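Cystathionine beta-lyase family protein, YNBB B.subtilis ortholog (Clostridium acetobutylicum, PDB 3HVY) is probably a pyridoxal-phosphate-dependent lyase of the cystathionine beta-lyase and methionine gamma-lyase kind, and may take part in aluminium resistance. Local coordinates at residues D[117-122]-D[150-155]; D[108-113]-D[143-148]; D[311-316]-D[324-329]; D[332-337]-D[402-407]. One frame throughout, in Å; residues are numbered along the deposited sequence.

Contact 1: D[117-122]-D[150-155]; sequences DTMMSI and VKYKMV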
loop_
_atom_site.group_PDB
_atom_site.type_symbol
_atom_site.label_atom_id
_atom_site.label_comp_id
_atom_site.label_asym_id
_atom_site.label_seq_id
_atom_site.Cartn_x
_atom_site.Cartn_y
_atom_site.Cartn_z
ATOM N N ASP D 117 29.604 -26.368 16.635
ATOM C CA ASP D 117 30.300 -25.724 15.545
ATOM C C ASP D 117 30.974 -24.464 16.094
ATOM O O ASP D 117 30.551 -23.911 17.105
ATOM C CB ASP D 117 29.362 -25.245 14.443
ATOM C CG ASP D 117 28.814 -26.344 13.570
ATOM O OD1 ASP D 117 29.255 -27.487 13.666
ATOM O OD2 ASP D 117 27.968 -26.011 12.705
ATOM N N THR D 118 32.055 -24.045 15.442
ATOM C CA THR D 118 32.695 -22.771 15.749
ATOM C C THR D 118 32.580 -21.782 14.602
ATOM O O THR D 118 32.787 -22.138 13.441
ATOM C CB THR D 118 34.153 -22.936 16.096
ATOM O OG1 THR D 118 34.283 -23.844 17.190
ATOM C CG2 THR D 118 34.759 -21.577 16.464
HETATM N N MSE D 119 32.224 -20.544 14.946
HETATM C CA MSE D 119 32.196 -19.394 14.040
HETATM C C MSE D 119 33.449 -18.558 14.329
HETATM O O MSE D 119 33.807 -18.342 15.490
HETATM C CB MSE D 119 30.967 -18.519 14.316
HETATM C CG MSE D 119 30.950 -17.232 13.571
HETATM SE SE MSE D 119 29.474 -16.054 14.148
HETATM C CE MSE D 119 30.063 -14.417 13.190
HETATM N N MSE D 120 34.103 -18.063 13.281
HETATM C CA MSE D 120 35.319 -17.299 13.492
HETATM C C MSE D 120 35.301 -16.020 12.713
HETATM O O MSE D 120 35.161 -16.034 11.475
HETATM C CB MSE D 120 36.575 -18.127 13.164
HETATM C CG MSE D 120 37.921 -17.350 13.418
HETATM SE SE MSE D 120 39.529 -18.402 13.256
HETATM C CE MSE D 120 39.326 -18.842 11.361
ATOM N N SER D 121 35.384 -14.912 13.446
ATOM C CA SER D 121 35.449 -13.585 12.852
ATOM C C SER D 121 36.933 -13.269 12.623
ATOM O O SER D 121 37.758 -13.432 13.531
ATOM C CB SER D 121 34.833 -12.513 13.761
ATOM O OG SER D 121 33.431 -12.618 13.798
ATOM N N ILE D 122 37.273 -12.818 11.431
ATOM C CA ILE D 122 38.667 -12.585 11.124
ATOM C C ILE D 122 39.114 -11.117 10.923
ATOM O O ILE D 122 40.310 -10.867 10.741
ATOM C CB ILE D 122 39.180 -13.490 10.010
ATOM C CG1 ILE D 122 38.510 -13.140 8.674
ATOM C CG2 ILE D 122 39.027 -14.995 10.406
ATOM C CD1 ILE D 122 39.199 -13.817 7.436
ATOM N N VAL D 150 27.015 -22.801 19.998
ATOM C CA VAL D 150 27.948 -22.423 18.937
ATOM C C VAL D 150 29.115 -21.670 19.578
ATOM O O VAL D 150 28.919 -20.688 20.281
ATOM C CB VAL D 150 27.270 -21.639 17.846
ATOM C CG1 VAL D 150 28.277 -21.238 16.737
ATOM C CG2 VAL D 150 26.118 -22.467 17.294
ATOM N N LYS D 151 30.320 -22.172 19.352
ATOM C CA LYS D 151 31.539 -21.559 19.869
ATOM C C LYS D 151 31.961 -20.414 18.954
ATOM O O LYS D 151 31.585 -20.377 17.768
ATOM C CB LYS D 151 32.637 -22.623 19.975
ATOM C CG LYS D 151 32.295 -23.748 20.940
ATOM C CD LYS D 151 33.303 -24.909 20.866
ATOM C CE LYS D 151 33.192 -25.883 22.053
ATOM N NZ LYS D 151 31.992 -26.759 22.080
ATOM N N TYR D 152 32.715 -19.470 19.516
ATOM C CA TYR D 152 33.125 -18.265 18.812
ATOM C C TYR D 152 34.605 -17.977 18.969
ATOM O O TYR D 152 35.129 -18.084 20.051
ATOM C CB TYR D 152 32.361 -17.068 19.332
ATOM C CG TYR D 152 32.682 -15.779 18.613
ATOM C CD1 TYR D 152 32.357 -15.624 17.299
ATOM C CD2 TYR D 152 33.248 -14.681 19.272
ATOM C CE1 TYR D 152 32.641 -14.474 16.634
ATOM C CE2 TYR D 152 33.507 -13.488 18.599
ATOM C CZ TYR D 152 33.194 -13.394 17.269
ATOM O OH TYR D 152 33.408 -12.220 16.520
ATOM N N LYS D 153 35.282 -17.683 17.867
ATOM C CA LYS D 153 36.655 -17.207 17.938
ATOM C C LYS D 153 36.711 -15.922 17.160
ATOM O O LYS D 153 36.006 -15.771 16.161
ATOM C CB LYS D 153 37.676 -18.184 17.347
ATOM C CG LYS D 153 37.854 -19.419 18.139
ATOM C CD LYS D 153 38.775 -20.477 17.482
ATOM C CE LYS D 153 39.229 -21.506 18.548
ATOM N NZ LYS D 153 40.042 -22.660 18.042
HETATM N N MSE D 154 37.609 -15.035 17.576
HETATM C CA MSE D 154 37.809 -13.800 16.887
HETATM C C MSE D 154 39.296 -13.501 16.717
HETATM O O MSE D 154 40.086 -13.634 17.656
HETATM C CB MSE D 154 37.068 -12.722 17.649
HETATM C CG MSE D 154 37.080 -11.439 16.907
HETATM SE SE MSE D 154 38.104 -10.222 17.933
HETATM C CE MSE D 154 36.408 -9.926 18.794
ATOM N N VAL D 155 39.696 -13.157 15.498
ATOM C CA VAL D 155 41.112 -12.931 15.185
ATOM C C VAL D 155 41.268 -11.416 15.063
ATOM O O VAL D 155 40.679 -10.779 14.187
ATOM C CB VAL D 155 41.609 -13.660 13.894
ATOM C CG1 VAL D 155 43.142 -13.469 13.662
ATOM C CG2 VAL D 155 41.266 -15.199 13.904
#
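S121 and Y152 meet on one face of a parallel strand pair, where S121 OG lies 2.8 Å from Y152 OH in a hydrogen bond that either hydroxyl could donate. CG of Y152 stands anti to the backbone N (chi1 -177°), and the ring beyond it ends nearer strand 118-121, with S121 OG at its edge, near the ring plane. H181 ND1 also bonds S121 OG, so this buried hydroxyl has two partners. On the same face the selenium of selenomethionine M119 lies 4.3 Å from Y152 CD1, an oblique Met-aromatic contact. Beneath these side chains the backbones are laced by five N-H to O bonds, from K151 N to D117 O through to V155 N to S121 O; the M119 N to K151 O bond is nearly straight, at 170°. The other face is close-packed next to the backbone: the selenium of M120 touches V155 CG2 at 3.7 Å, and T118 OG1, which bonds S176, packs 3.5 Å from K151 CB. Its loose, solvent side lies at the ends of the lysines. The exposed K151 chain leads away from strand 118-121, and K153 does likewise, its amine making salt bridges with D174 and E170. Strand 151-154 is the outermost of the mixed sheet within this chain, and with strand 118-121 and helix 131-134 it forms a beta-alpha-beta unit of the pyridoxal-phosphate-dependent transferase fold.

Contact 2: D[108-113]-D[143-148]; sequences ALFGNL and GSLREY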
loop_
_atom_site.group_PDB
_atom_site.type_symbol
_atom_site.label_atom_id
_atom_site.label_comp_id
_atom_site.label_asym_id
_atom_site.label_seq_id
_atom_site.Cartn_x
_atom_site.Cartn_y
_atom_site.Cartn_z
ATOM N N ALA D 108 21.775 -15.548 8.229
ATOM C CA ALA D 108 22.812 -16.239 7.462
ATOM C C ALA D 108 23.721 -17.036 8.406
ATOM O O ALA D 108 24.078 -18.162 8.100
ATOM C CB ALA D 108 23.618 -15.281 6.604
ATOM N N LEU D 109 24.028 -16.479 9.586
ATOM C CA LEU D 109 24.844 -17.159 10.563
ATOM C C LEU D 109 24.103 -18.300 11.258
ATOM O O LEU D 109 24.558 -19.444 11.207
ATOM C CB LEU D 109 25.406 -16.168 11.581
ATOM C CG LEU D 109 26.299 -15.056 10.973
ATOM C CD1 LEU D 109 26.555 -13.922 12.011
ATOM C CD2 LEU D 109 27.573 -15.695 10.428
ATOM N N PHE D 110 22.956 -18.003 11.876
ATOM C CA PHE D 110 22.180 -19.022 12.565
ATOM C C PHE D 110 21.898 -20.190 11.655
ATOM O O PHE D 110 22.104 -21.328 12.019
ATOM C CB PHE D 110 20.865 -18.487 13.120
ATOM C CG PHE D 110 20.969 -17.952 14.503
ATOM C CD1 PHE D 110 20.989 -18.809 15.584
ATOM C CD2 PHE D 110 21.038 -16.583 14.733
ATOM C CE1 PHE D 110 21.112 -18.324 16.902
ATOM C CE2 PHE D 110 21.180 -16.092 16.060
ATOM C CZ PHE D 110 21.202 -16.974 17.129
ATOM N N GLY D 111 21.465 -19.911 10.447
ATOM C CA GLY D 111 21.100 -20.997 9.565
ATOM C C GLY D 111 22.199 -21.977 9.225
ATOM O O GLY D 111 21.929 -23.176 8.985
ATOM N N ASN D 112 23.431 -21.488 9.228
ATOM C CA ASN D 112 24.583 -22.266 8.789
ATOM C C ASN D 112 25.495 -22.747 9.894
ATOM O O ASN D 112 26.620 -23.164 9.653
ATOM C CB ASN D 112 25.303 -21.471 7.688
ATOM C CG ASN D 112 24.540 -21.512 6.357
ATOM O OD1 ASN D 112 24.497 -22.554 5.745
ATOM N ND2 ASN D 112 23.883 -20.381 5.927
ATOM N N LEU D 113 24.979 -22.731 11.117
ATOM C CA LEU D 113 25.713 -23.153 12.301
ATOM C C LEU D 113 24.835 -24.038 13.176
ATOM O O LEU D 113 23.620 -23.875 13.237
ATOM C CB LEU D 113 26.183 -21.948 13.130
ATOM C CG LEU D 113 27.326 -21.195 12.439
ATOM C CD1 LEU D 113 27.448 -19.770 12.967
ATOM C CD2 LEU D 113 28.653 -21.972 12.484
ATOM N N GLY D 143 18.913 -15.785 23.281
ATOM C CA GLY D 143 18.877 -16.775 22.208
ATOM C C GLY D 143 20.026 -16.669 21.228
ATOM O O GLY D 143 19.873 -16.890 20.016
ATOM N N SER D 144 21.198 -16.369 21.768
ATOM C CA SER D 144 22.384 -16.205 20.954
ATOM C C SER D 144 22.920 -17.536 20.482
ATOM O O SER D 144 22.588 -18.601 21.039
ATOM C CB SER D 144 23.464 -15.531 21.789
ATOM O OG SER D 144 23.883 -16.447 22.780
ATOM N N LEU D 145 23.800 -17.459 19.486
ATOM C CA LEU D 145 24.558 -18.609 19.005
ATOM C C LEU D 145 25.198 -19.379 20.153
ATOM O O LEU D 145 25.118 -20.592 20.225
ATOM C CB LEU D 145 25.625 -18.151 18.016
ATOM C CG LEU D 145 25.090 -17.710 16.632
ATOM C CD1 LEU D 145 26.186 -16.890 15.870
ATOM C CD2 LEU D 145 24.585 -18.919 15.868
ATOM N N ARG D 146 25.855 -18.666 21.048
ATOM C CA ARG D 146 26.475 -19.289 22.223
ATOM C C ARG D 146 25.472 -20.078 23.060
ATOM O O ARG D 146 25.795 -21.167 23.567
ATOM C CB ARG D 146 27.109 -18.204 23.076
ATOM C CG ARG D 146 27.763 -18.671 24.410
ATOM C CD ARG D 146 28.186 -17.487 25.288
ATOM N NE ARG D 146 26.997 -16.751 25.788
ATOM C CZ ARG D 146 26.179 -17.174 26.771
ATOM N NH1 ARG D 146 26.394 -18.336 27.385
ATOM N NH2 ARG D 146 25.127 -16.438 27.135
ATOM N N GLU D 147 24.280 -19.516 23.251
ATOM C CA GLU D 147 23.226 -20.197 24.001
ATOM C C GLU D 147 22.760 -21.441 23.259
ATOM O O GLU D 147 22.166 -22.334 23.867
ATOM C CB GLU D 147 22.017 -19.277 24.265
ATOM C CG GLU D 147 22.269 -18.116 25.176
ATOM C CD GLU D 147 21.121 -17.121 25.218
ATOM O OE1 GLU D 147 19.946 -17.524 25.364
ATOM O OE2 GLU D 147 21.385 -15.915 25.126
ATOM N N TYR D 148 22.996 -21.495 21.946
ATOM C CA TYR D 148 22.712 -22.709 21.190
ATOM C C TYR D 148 23.940 -23.584 20.961
ATOM O O TYR D 148 23.934 -24.432 20.075
ATOM C CB TYR D 148 22.048 -22.410 19.858
ATOM C CG TYR D 148 20.604 -22.062 20.046
ATOM C CD1 TYR D 148 19.635 -23.067 20.170
ATOM C CD2 TYR D 148 20.196 -20.736 20.138
ATOM C CE1 TYR D 148 18.308 -22.763 20.383
ATOM C CE2 TYR D 148 18.860 -20.421 20.353
ATOM C CZ TYR D 148 17.928 -21.439 20.472
ATOM O OH TYR D 148 16.621 -21.144 20.698
#
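G143 opens the second segment by setting its carbonyl O 3.2 Å from CZ of F110, the far end of a phenyl ring that reaches across from helix 101-111. S144 passes F110 with its backbone and turns its own side chain away, where OG accepts from E147 N at 3.1 Å, an ST motif that steadies the turn. L145 and F110 carry the contact between them. The CD2 methyl of L145 sits over one face of the F110 ring, 3.8 Å from the ring centroid and displaced toward the rim on the CD1 side, a CH-pi contact. The same methyl meets L113 CD1 at 4.2 Å, the two leucines crossing at about a right angle, while L145 CD1 reaches L109 CB. L145 is thereby wedged among three side chains from the end of the helix and the turn after it. E147 folds back on the start of its segment, accepting weak bonds from the amides of G143 and S144; its OE1 also makes a salt bridge with R114 of the second subunit. Y148 closes the segment, its CD2 lying 4.1 Å from F110 CE1 at the edge of the phenyl ring, and it packs as well on F110 of the second subunit. L145 and F110 so join the end of helix 101-111 to the loop before strand 151-154, at the interface with the second subunit, in a chain of the pyridoxal-phosphate-dependent transferase fold.

Contact 3: D[311-316]-D[324-329]; sequences CARIME and PKYNDK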
loop_
_atom_site.group_PDB
_atom_site.type_symbol
_atom_site.label_atom_id
_atom_site.label_comp_id
_atom_site.label_asym_id
_atom_site.label_seq_id
_atom_site.Cartn_x
_atom_site.Cartn_y
_atom_site.Cartn_z
ATOM N N CYS D 311 33.552 15.003 0.576
ATOM C CA CYS D 311 33.674 15.305 2.015
ATOM C C CYS D 311 35.133 15.123 2.520
ATOM O O CYS D 311 35.682 15.978 3.226
ATOM C CB CYS D 311 32.717 14.412 2.799
ATOM S SG CYS D 311 32.806 14.654 4.593
ATOM N N ALA D 312 35.727 13.963 2.227
ATOM C CA ALA D 312 37.121 13.663 2.519
ATOM C C ALA D 312 38.059 14.819 2.117
ATOM O O ALA D 312 38.898 15.228 2.897
ATOM C CB ALA D 312 37.569 12.329 1.765
ATOM N N ARG D 313 37.953 15.286 0.868
ATOM C CA ARG D 313 38.849 16.339 0.403
ATOM C C ARG D 313 38.581 17.673 1.060
ATOM O O ARG D 313 39.521 18.299 1.553
ATOM C CB ARG D 313 38.852 16.522 -1.105
ATOM C CG ARG D 313 39.917 17.492 -1.577
ATOM C CD ARG D 313 41.295 17.151 -1.023
ATOM N NE ARG D 313 42.380 17.842 -1.766
ATOM C CZ ARG D 313 43.682 17.787 -1.475
ATOM N NH1 ARG D 313 44.158 17.083 -0.425
ATOM N NH2 ARG D 313 44.525 18.511 -2.201
ATOM N N ILE D 314 37.315 18.103 1.111
ATOM C CA ILE D 314 37.040 19.404 1.690
ATOM C C ILE D 314 37.366 19.462 3.196
ATOM O O ILE D 314 37.905 20.449 3.663
ATOM C CB ILE D 314 35.630 19.929 1.372
ATOM C CG1 ILE D 314 35.608 21.467 1.533
ATOM C CG2 ILE D 314 34.525 19.227 2.234
ATOM C CD1 ILE D 314 34.199 22.125 1.170
HETATM N N MSE D 315 37.102 18.410 3.953
HETATM C CA MSE D 315 37.399 18.470 5.384
HETATM C C MSE D 315 38.932 18.478 5.558
HETATM O O MSE D 315 39.476 19.099 6.461
HETATM C CB MSE D 315 36.740 17.308 6.130
HETATM C CG MSE D 315 35.207 17.281 6.031
HETATM SE SE MSE D 315 34.423 18.921 6.656
HETATM C CE MSE D 315 34.725 18.701 8.565
ATOM N N GLU D 316 39.628 17.773 4.677
ATOM C CA GLU D 316 41.090 17.803 4.676
ATOM C C GLU D 316 41.640 19.214 4.338
ATOM O O GLU D 316 42.538 19.721 5.027
ATOM C CB GLU D 316 41.598 16.772 3.699
ATOM C CG GLU D 316 43.061 16.727 3.453
ATOM C CD GLU D 316 43.433 15.465 2.750
ATOM O OE1 GLU D 316 43.092 15.300 1.556
ATOM O OE2 GLU D 316 44.023 14.624 3.435
ATOM N N PRO D 324 38.536 7.139 4.610
ATOM C CA PRO D 324 39.711 7.120 3.747
ATOM C C PRO D 324 40.018 8.494 3.173
ATOM O O PRO D 324 39.191 9.432 3.315
ATOM C CB PRO D 324 39.291 6.186 2.588
ATOM C CG PRO D 324 38.095 5.467 3.092
ATOM C CD PRO D 324 37.409 6.405 4.016
ATOM N N LYS D 325 41.177 8.612 2.506
ATOM C CA LYS D 325 41.550 9.868 1.858
ATOM C C LYS D 325 40.772 9.956 0.568
ATOM O O LYS D 325 40.289 8.958 0.091
ATOM C CB LYS D 325 43.043 9.925 1.589
ATOM C CG LYS D 325 43.859 9.750 2.864
ATOM C CD LYS D 325 43.575 10.757 3.914
ATOM C CE LYS D 325 44.317 10.283 5.202
ATOM N NZ LYS D 325 44.379 11.388 6.107
ATOM N N TYR D 326 40.645 11.156 0.040
ATOM C CA TYR D 326 39.875 11.399 -1.159
ATOM C C TYR D 326 40.262 10.563 -2.346
ATOM O O TYR D 326 39.424 10.219 -3.154
ATOM C CB TYR D 326 39.955 12.885 -1.521
ATOM C CG TYR D 326 41.199 13.369 -2.188
ATOM C CD1 TYR D 326 42.400 13.445 -1.490
ATOM C CD2 TYR D 326 41.178 13.822 -3.504
ATOM C CE1 TYR D 326 43.526 13.928 -2.058
ATOM C CE2 TYR D 326 42.328 14.348 -4.091
ATOM C CZ TYR D 326 43.490 14.396 -3.364
ATOM O OH TYR D 326 44.640 14.897 -3.882
ATOM N N ASN D 327 41.538 10.221 -2.429
ATOM C CA ASN D 327 42.035 9.438 -3.522
ATOM C C ASN D 327 42.300 8.007 -3.186
ATOM O O ASN D 327 42.898 7.342 -3.992
ATOM C CB ASN D 327 43.225 10.098 -4.203
ATOM C CG ASN D 327 44.457 10.105 -3.338
ATOM O OD1 ASN D 327 44.387 9.860 -2.141
ATOM N ND2 ASN D 327 45.587 10.398 -3.933
ATOM N N ASP D 328 41.880 7.543 -1.998
ATOM C CA ASP D 328 41.808 6.114 -1.702
ATOM C C ASP D 328 40.559 5.593 -2.356
ATOM O O ASP D 328 39.460 6.050 -2.041
ATOM C CB ASP D 328 41.647 5.844 -0.199
ATOM C CG ASP D 328 42.907 6.124 0.582
ATOM O OD1 ASP D 328 44.009 5.900 0.041
ATOM O OD2 ASP D 328 42.799 6.523 1.749
ATOM N N LYS D 329 40.708 4.659 -3.275
ATOM C CA LYS D 329 39.554 4.118 -3.993
ATOM C C LYS D 329 38.662 3.315 -3.010
ATOM O O LYS D 329 39.119 2.526 -2.202
ATOM C CB LYS D 329 39.965 3.292 -5.224
ATOM C CG LYS D 329 40.784 4.117 -6.314
ATOM C CD LYS D 329 40.036 5.368 -6.847
ATOM C CE LYS D 329 40.701 6.006 -8.085
ATOM N NZ LYS D 329 41.892 6.833 -7.795
HETATM O O HOH W 1 41.145 13.527 1.675
HETATM O O HOH W 2 43.249 14.218 5.958
#
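R313 lies flat on Y326, guanidinium and ring planes 19° apart and centres 4.3 Å apart, an off-centre cation-pi pairing. R313 CD sits over the centre of the same ring face, 3.9 Å from the centroid, and the charged group runs on toward the hydroxyl end. The bend at chi2 of R313 (51°) turns its CD in over the ring. Apolar contact is smaller: A312 CB packs 4.1 Å from Y326 CB and also faces the carbonyl of P324. Among charges, R313 NH1 forms a 2.9 Å salt bridge with E316 OE1 within helix 287-317, which holds the guanidinium beside the ring; OE1 lies in the guanidinium plane, but NH1 approaches from above the carboxylate plane. NE of R313 pairs with D30. E316 OE1 also comes 3.6 Å from Y326 CD1, its carboxylate nearly perpendicular to the ring. E316 OE2 and K325 NZ are 4.2 Å apart, beyond salt-bridge range, and one water joins them; K325 has its salt bridge with D321 instead. A second water accepts from Y326 N and donates weakly to A312 O and E316 OE1. Within the loop the backbone bond D328 N to K325 O closes a type I turn, and K325 N to D328 OD2 adds a side-chain bond. The loop links strands 321-323 and 334-338, and it rests on helix 287-317, with helix 18-55 alongside R313 and N327 and strand 334-338 beneath A312.

Contact 4: D[332-337]-D[402-407]; sequences DIIQAI and IGYLQG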
loop_
_atom_site.group_PDB
_atom_site.type_symbol
_atom_site.label_atom_id
_atom_site.label_comp_id
_atom_site.label_asym_id
_atom_site.label_seq_id
_atom_site.Cartn_x
_atom_site.Cartn_y
_atom_site.Cartn_z
ATOM N N ASP D 332 33.146 1.038 0.210
ATOM C CA ASP D 332 31.839 1.325 0.758
ATOM C C ASP D 332 31.558 2.840 0.694
ATOM O O ASP D 332 32.356 3.589 0.152
ATOM C CB ASP D 332 31.675 0.737 2.152
ATOM C CG ASP D 332 32.556 1.396 3.159
ATOM O OD1 ASP D 332 32.906 2.557 2.921
ATOM O OD2 ASP D 332 32.885 0.782 4.190
ATOM N N ILE D 333 30.405 3.252 1.192
ATOM C CA ILE D 333 29.965 4.659 1.126
ATOM C C ILE D 333 30.300 5.496 2.371
ATOM O O ILE D 333 29.895 6.650 2.479
ATOM C CB ILE D 333 28.439 4.804 0.832
ATOM C CG1 ILE D 333 27.584 4.144 1.904
ATOM C CG2 ILE D 333 28.057 4.241 -0.570
ATOM C CD1 ILE D 333 26.107 4.575 1.889
ATOM N N ILE D 334 31.070 4.940 3.278
ATOM C CA ILE D 334 31.328 5.605 4.545
ATOM C C ILE D 334 32.553 6.525 4.492
ATOM O O ILE D 334 33.546 6.183 3.854
ATOM C CB ILE D 334 31.608 4.597 5.659
ATOM C CG1 ILE D 334 30.502 3.532 5.742
ATOM C CG2 ILE D 334 31.808 5.321 7.017
ATOM C CD1 ILE D 334 29.144 4.112 5.859
ATOM N N GLN D 335 32.465 7.679 5.194
ATOM C CA GLN D 335 33.557 8.610 5.316
ATOM C C GLN D 335 33.689 8.953 6.775
ATOM O O GLN D 335 32.709 9.361 7.388
ATOM C CB GLN D 335 33.287 9.926 4.593
ATOM C CG GLN D 335 34.480 10.888 4.588
ATOM C CD GLN D 335 35.735 10.249 4.001
ATOM O OE1 GLN D 335 35.687 9.719 2.905
ATOM N NE2 GLN D 335 36.867 10.327 4.723
ATOM N N ALA D 336 34.905 8.844 7.295
ATOM C CA ALA D 336 35.241 9.201 8.690
ATOM C C ALA D 336 36.050 10.504 8.720
ATOM O O ALA D 336 36.838 10.776 7.811
ATOM C CB ALA D 336 36.011 8.029 9.399
ATOM N N ILE D 337 35.834 11.307 9.759
ATOM C CA ILE D 337 36.486 12.587 9.919
ATOM C C ILE D 337 36.936 12.665 11.407
ATOM O O ILE D 337 36.103 12.496 12.292
ATOM C CB ILE D 337 35.509 13.754 9.665
ATOM C CG1 ILE D 337 34.742 13.600 8.320
ATOM C CG2 ILE D 337 36.252 15.128 9.792
ATOM C CD1 ILE D 337 33.567 14.576 8.180
ATOM N N ILE D 402 35.828 11.099 16.289
ATOM C CA ILE D 402 35.695 10.779 14.909
ATOM C C ILE D 402 34.232 10.749 14.601
ATOM O O ILE D 402 33.430 10.154 15.326
ATOM C CB ILE D 402 36.258 9.390 14.618
ATOM C CG1 ILE D 402 37.775 9.345 14.883
ATOM C CG2 ILE D 402 35.914 8.984 13.162
ATOM C CD1 ILE D 402 38.334 7.978 15.169
ATOM N N GLY D 403 33.864 11.351 13.473
ATOM C CA GLY D 403 32.500 11.275 13.016
ATOM C C GLY D 403 32.381 10.516 11.716
ATOM O O GLY D 403 33.316 10.510 10.879
ATOM N N TYR D 404 31.204 9.928 11.503
ATOM C CA TYR D 404 31.004 9.089 10.341
ATOM C C TYR D 404 29.841 9.596 9.537
ATOM O O TYR D 404 28.739 9.688 10.057
ATOM C CB TYR D 404 30.792 7.643 10.772
ATOM C CG TYR D 404 31.913 7.134 11.648
ATOM C CD1 TYR D 404 32.994 6.458 11.120
ATOM C CD2 TYR D 404 31.893 7.357 12.996
ATOM C CE1 TYR D 404 34.023 6.014 11.950
ATOM C CE2 TYR D 404 32.900 6.939 13.798
ATOM C CZ TYR D 404 33.971 6.265 13.269
ATOM O OH TYR D 404 35.009 5.829 14.106
ATOM N N LEU D 405 30.114 9.939 8.277
ATOM C CA LEU D 405 29.132 10.455 7.337
ATOM C C LEU D 405 28.906 9.415 6.268
ATOM O O LEU D 405 29.830 8.760 5.823
ATOM C CB LEU D 405 29.660 11.735 6.663
ATOM C CG LEU D 405 28.751 12.374 5.602
ATOM C CD1 LEU D 405 27.854 13.354 6.273
ATOM C CD2 LEU D 405 29.498 13.075 4.499
ATOM N N GLN D 406 27.662 9.214 5.896
ATOM C CA GLN D 406 27.360 8.353 4.767
ATOM C C GLN D 406 26.070 8.724 4.098
ATOM O O GLN D 406 25.186 9.286 4.713
ATOM C CB GLN D 406 27.308 6.879 5.117
ATOM C CG GLN D 406 26.231 6.479 6.034
ATOM C CD GLN D 406 26.578 6.792 7.427
ATOM O OE1 GLN D 406 27.646 6.418 7.899
ATOM N NE2 GLN D 406 25.704 7.508 8.104
ATOM N N GLY D 407 26.000 8.439 2.808
ATOM C CA GLY D 407 24.776 8.596 2.067
ATOM C C GLY D 407 24.660 9.898 1.339
ATOM O O GLY D 407 25.501 10.754 1.458
HETATM O O HOH W 3 28.541 8.658 1.383
#
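I334 CD1 presses against Q406 in an antiparallel strand pair, 3.4 Å from both Q406 CB and Q406 OE1, the two side chains lying side by side and pointing the same way. The bend in Q406 at chi2 (-80°) brings its CD alongside this methyl, while NE2 turns to S392. Further along that face the small side chain of A336 leaves a shallow hollow, filled by I402 CG2 at 3.9 Å and by the Y404 ring, whose CE1 is 3.8 Å from A336 CB. I334 CG2 comes up at the edge of the same ring. Q335 pairs with L405, and I337 with G403, in hydrogen-bonded pairs of the five-stranded antiparallel sheet that belongs to the smaller, C-terminal part of this pyridoxal-phosphate-dependent transferase fold. L405 N gives Q335 O a nearly straight bond of 2.8 Å. On the opposite face G403 brings no side chain beside I337, and I337 and L405 bulge onto C311 of helix 287-317 and onto helix 342-354. Beyond Q335 and L405 one water joins the two chain segments, donating to I333 O and accepting from G407 N; nearby I333 CD1 lies against G407 N and Q406 CB.

In the fold
From the N terminus, helix 101-111 runs into strand 118-121, and the chain then returns through the loop 143-148 to strand 151-154. Contact 2 closes the loop from helix 101-111 to 143-148, and contact 1, opening before contact 2 closes, the loop from strand 118-121 to strand 151-154, so the two cross; they touch where M119 packs on L109, L113 and L145. Together they tie the edge of the mixed sheet to a helix, and contact 2 alone reaches the second subunit. Contacts 3 and 4 follow in series: contact 3 closes the short link from helix 287-317 past strand 321-323, contact 4 the long one from strand 334-338 to strand 402-406. They touch where Q335 meets P324 and A312, and where C311 packs on I337 and L405.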